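PDB 7OMU: macro domain-containing protein from Thermosipho africanus, which combines a DarT-family domain with a macro domain whose pocket holds adenosine-5-diphosphoribose. Local coordinates for residues 241-246 and 313-318. The protein carries 1 engineered substitution. Sequence-based numbering, arbitrary orientation.
With APR (adenosine-5-diphosphoribose), chain C.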
loop_
_atom_site.group_PDB
_atom_site.type_symbol
_atom_site.label_atom_id
_atom_site.label_comp_id
_atom_site.label_asym_id
_atom_site.label_seq_id
_atom_site.Cartn_x
_atom_site.Cartn_y
_atom_site.Cartn_z
ATOM N N THR A 241 2.001 -16.369 -0.931
ATOM C CA THR A 241 0.648 -16.899 -0.630
ATOM C C THR A 241 0.015 -16.022 0.450
ATOM O O THR A 241 0.585 -15.929 1.550
ATOM C CB THR A 241 0.712 -18.374 -0.213
ATOM O OG1 THR A 241 1.190 -19.134 -1.325
ATOM C CG2 THR A 241 -0.625 -18.924 0.238
ATOM N N LEU A 242 -1.110 -15.386 0.126
ATOM C CA LEU A 242 -1.918 -14.579 1.073
ATOM C C LEU A 242 -3.100 -15.435 1.528
ATOM O O LEU A 242 -3.849 -15.930 0.670
ATOM C CB LEU A 242 -2.383 -13.290 0.385
ATOM C CG LEU A 242 -1.309 -12.533 -0.399
ATOM C CD1 LEU A 242 -1.858 -11.209 -0.912
ATOM C CD2 LEU A 242 -0.061 -12.301 0.445
ATOM N N THR A 243 -3.231 -15.620 2.835
ATOM C CA THR A 243 -4.320 -16.402 3.462
ATOM C C THR A 243 -5.502 -15.464 3.701
ATOM O O THR A 243 -5.279 -14.286 3.996
ATOM C CB THR A 243 -3.813 -17.090 4.730
ATOM O OG1 THR A 243 -2.533 -17.637 4.414
ATOM C CG2 THR A 243 -4.738 -18.179 5.216
ATOM N N VAL A 244 -6.717 -15.973 3.532
ATOM C CA VAL A 244 -7.970 -15.177 3.595
ATOM C C VAL A 244 -8.963 -15.972 4.437
ATOM O O VAL A 244 -9.336 -17.082 4.012
ATOM C CB VAL A 244 -8.509 -14.901 2.180
ATOM C CG1 VAL A 244 -9.857 -14.193 2.212
ATOM C CG2 VAL A 244 -7.510 -14.117 1.346
ATOM N N SER A 245 -9.343 -15.432 5.598
ATOM C CA SER A 245 -10.359 -16.030 6.499
ATOM C C SER A 245 -11.697 -16.015 5.763
ATOM O O SER A 245 -12.076 -14.935 5.289
ATOM C CB SER A 245 -10.437 -15.297 7.811
ATOM O OG SER A 245 -9.253 -14.546 8.040
ATOM N N VAL A 246 -12.342 -17.177 5.641
ATOM C CA VAL A 246 -13.662 -17.357 4.966
ATOM C C VAL A 246 -14.558 -18.234 5.849
ATOM O O VAL A 246 -14.063 -18.792 6.855
ATOM C CB VAL A 246 -13.499 -17.957 3.554
ATOM C CG1 VAL A 246 -12.720 -17.028 2.640
ATOM C CG2 VAL A 246 -12.856 -19.333 3.577
ATOM N N TRP A 313 -0.437 -16.171 -4.896
ATOM C CA TRP A 313 -1.518 -17.167 -4.676
ATOM C C TRP A 313 -2.382 -16.710 -3.502
ATOM O O TRP A 313 -1.904 -15.891 -2.702
ATOM C CB TRP A 313 -0.927 -18.558 -4.405
ATOM C CG TRP A 313 -0.162 -19.160 -5.544
ATOM C CD1 TRP A 313 -0.102 -18.721 -6.836
ATOM C CD2 TRP A 313 0.622 -20.363 -5.497
ATOM N NE1 TRP A 313 0.676 -19.560 -7.591
ATOM C CE2 TRP A 313 1.135 -20.574 -6.795
ATOM C CE3 TRP A 313 0.939 -21.277 -4.488
ATOM C CZ2 TRP A 313 1.954 -21.660 -7.103
ATOM C CZ3 TRP A 313 1.745 -22.351 -4.794
ATOM C CH2 TRP A 313 2.243 -22.540 -6.084
ATOM N N PHE A 314 -3.601 -17.234 -3.410
ATOM C CA PHE A 314 -4.554 -16.977 -2.304
ATOM C C PHE A 314 -4.925 -18.310 -1.659
ATOM O O PHE A 314 -5.390 -19.206 -2.379
ATOM C CB PHE A 314 -5.802 -16.255 -2.817
ATOM C CG PHE A 314 -5.581 -14.800 -3.125
ATOM C CD1 PHE A 314 -4.958 -14.412 -4.298
ATOM C CD2 PHE A 314 -5.977 -13.825 -2.228
ATOM C CE1 PHE A 314 -4.757 -13.070 -4.578
ATOM C CE2 PHE A 314 -5.770 -12.483 -2.510
ATOM C CZ PHE A 314 -5.163 -12.104 -3.686
ATOM N N LEU A 315 -4.698 -18.428 -0.349
ATOM C CA LEU A 315 -5.112 -19.591 0.470
ATOM C C LEU A 315 -6.436 -19.235 1.142
ATOM O O LEU A 315 -6.455 -18.276 1.919
ATOM C CB LEU A 315 -4.027 -19.906 1.504
ATOM C CG LEU A 315 -4.286 -21.135 2.375
ATOM C CD1 LEU A 315 -4.328 -22.399 1.529
ATOM C CD2 LEU A 315 -3.232 -21.265 3.464
ATOM N N LEU A 316 -7.504 -19.960 0.808
ATOM C CA LEU A 316 -8.839 -19.816 1.442
ATOM C C LEU A 316 -8.875 -20.705 2.685
ATOM O O LEU A 316 -8.821 -21.937 2.541
ATOM C CB LEU A 316 -9.920 -20.178 0.421
ATOM C CG LEU A 316 -9.871 -19.357 -0.868
ATOM C CD1 LEU A 316 -10.875 -19.872 -1.882
ATOM C CD2 LEU A 316 -10.103 -17.880 -0.583
ATOM N N PHE A 317 -8.937 -20.077 3.859
ATOM C CA PHE A 317 -8.820 -20.715 5.191
ATOM C C PHE A 317 -10.145 -20.579 5.931
ATOM O O PHE A 317 -10.429 -19.531 6.502
ATOM C CB PHE A 317 -7.687 -20.048 5.968
ATOM C CG PHE A 317 -7.251 -20.784 7.205
ATOM C CD1 PHE A 317 -8.114 -20.948 8.275
ATOM C CD2 PHE A 317 -5.971 -21.304 7.300
ATOM C CE1 PHE A 317 -7.710 -21.622 9.414
ATOM C CE2 PHE A 317 -5.565 -21.974 8.442
ATOM C CZ PHE A 317 -6.436 -22.134 9.494
ATOM N N PRO A 318 -10.998 -21.624 5.960
ATOM C CA PRO A 318 -12.266 -21.548 6.683
ATOM C C PRO A 318 -12.059 -21.520 8.206
ATOM O O PRO A 318 -11.499 -22.469 8.739
ATOM C CB PRO A 318 -13.003 -22.820 6.242
ATOM C CG PRO A 318 -11.895 -23.792 5.883
ATOM C CD PRO A 318 -10.792 -22.928 5.309
HETATM N N1 APR C . -3.897 -6.714 6.712
HETATM C C2 APR C . -3.804 -7.379 7.872
HETATM N N3 APR C . -4.764 -7.716 8.731
HETATM C C4 APR C . -5.961 -7.289 8.292
HETATM C C5 APR C . -6.217 -6.593 7.129
HETATM C C6 APR C . -5.117 -6.294 6.300
HETATM N N6 APR C . -5.211 -5.630 5.151
HETATM N N7 APR C . -7.577 -6.328 7.018
HETATM C C8 APR C . -8.109 -6.858 8.095
HETATM N N9 APR C . -7.171 -7.454 8.911
HETATM C "C1'" APR C . -7.390 -8.142 10.186
HETATM C "C2'" APR C . -8.571 -7.603 10.991
HETATM O "O2'" APR C . -8.153 -6.605 11.897
HETATM C "C3'" APR C . -9.118 -8.849 11.702
HETATM O "O3'" APR C . -8.821 -8.811 13.092
HETATM O "O4'" APR C . -7.681 -9.489 9.908
HETATM C "C4'" APR C . -8.441 -10.044 11.010
HETATM C "C5'" APR C . -9.365 -11.124 10.490
HETATM O "O5'" APR C . -10.269 -10.578 9.483
HETATM P PA APR C . -11.799 -11.073 9.353
HETATM O O1A APR C . -12.211 -11.031 7.917
HETATM O O2A APR C . -12.648 -10.331 10.333
HETATM O O3A APR C . -11.705 -12.616 9.802
HETATM P PB APR C . -12.562 -13.569 10.774
HETATM O O1B APR C . -12.606 -12.939 12.127
HETATM O O2B APR C . -12.031 -14.961 10.672
HETATM O O5D APR C . -14.022 -13.499 10.099
HETATM C C5D APR C . -14.355 -14.380 8.987
HETATM O O4D APR C . -15.709 -12.705 7.895
HETATM O O1D APR C . -14.025 -12.432 6.346
HETATM C C1D APR C . -15.347 -12.792 6.510
HETATM O O2D APR C . -16.267 -14.441 4.893
HETATM C C2D APR C . -15.548 -14.259 6.097
HETATM O O3D APR C . -17.658 -14.822 7.213
HETATM C C3D APR C . -16.242 -14.903 7.297
HETATM C C4D APR C . -15.725 -14.036 8.451
#
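Leu242 N donates to Trp313 O at 3.0 Å, the first of five backbone hydrogen bonds that join strands 241-246 and 313-318 in parallel, their N-to-C directions 28° apart. The next four, Leu315 N to Leu242 O, Val244 N to Leu315 O, Phe317 N to Val244 O and Val246 N to Phe317 O, alternate in the way expected of a parallel pair. The last, Val246 N to Phe317 O at 3.2 Å, has its donor above the plane of the Phe317 carbonyl.

Thr241, Thr243, Leu315 and Phe317 meet on one face. Thr243 CG2, anti to its backbone N, reaches Phe317 CB at 3.6 Å, while Thr243 OG1 lies beside Leu315 CD2 at 3.8 Å and hydrogen-bonds to Ala352 O of the neighbouring strand 351-354. Thr241 CG2 packs against Leu315 CB at 3.8 Å.

On the other face, Val244 CG2 approaches the edge of the Phe314 ring, in its plane, 3.9 Å from Phe314 CD2. Val246 CG1 meets Leu316 CD2 at 4.2 Å; helix 265-275 covers this side through Val267 and Phe271.

Ser245 O accepts a weak hydrogen bond from O1D of adenosine-5-diphosphoribose, and Val246 also lines the pocket. Parallel neighbours within a mixed sheet flanked by helices, their C-terminal end at the ligand, are characteristic of the macro domain fold.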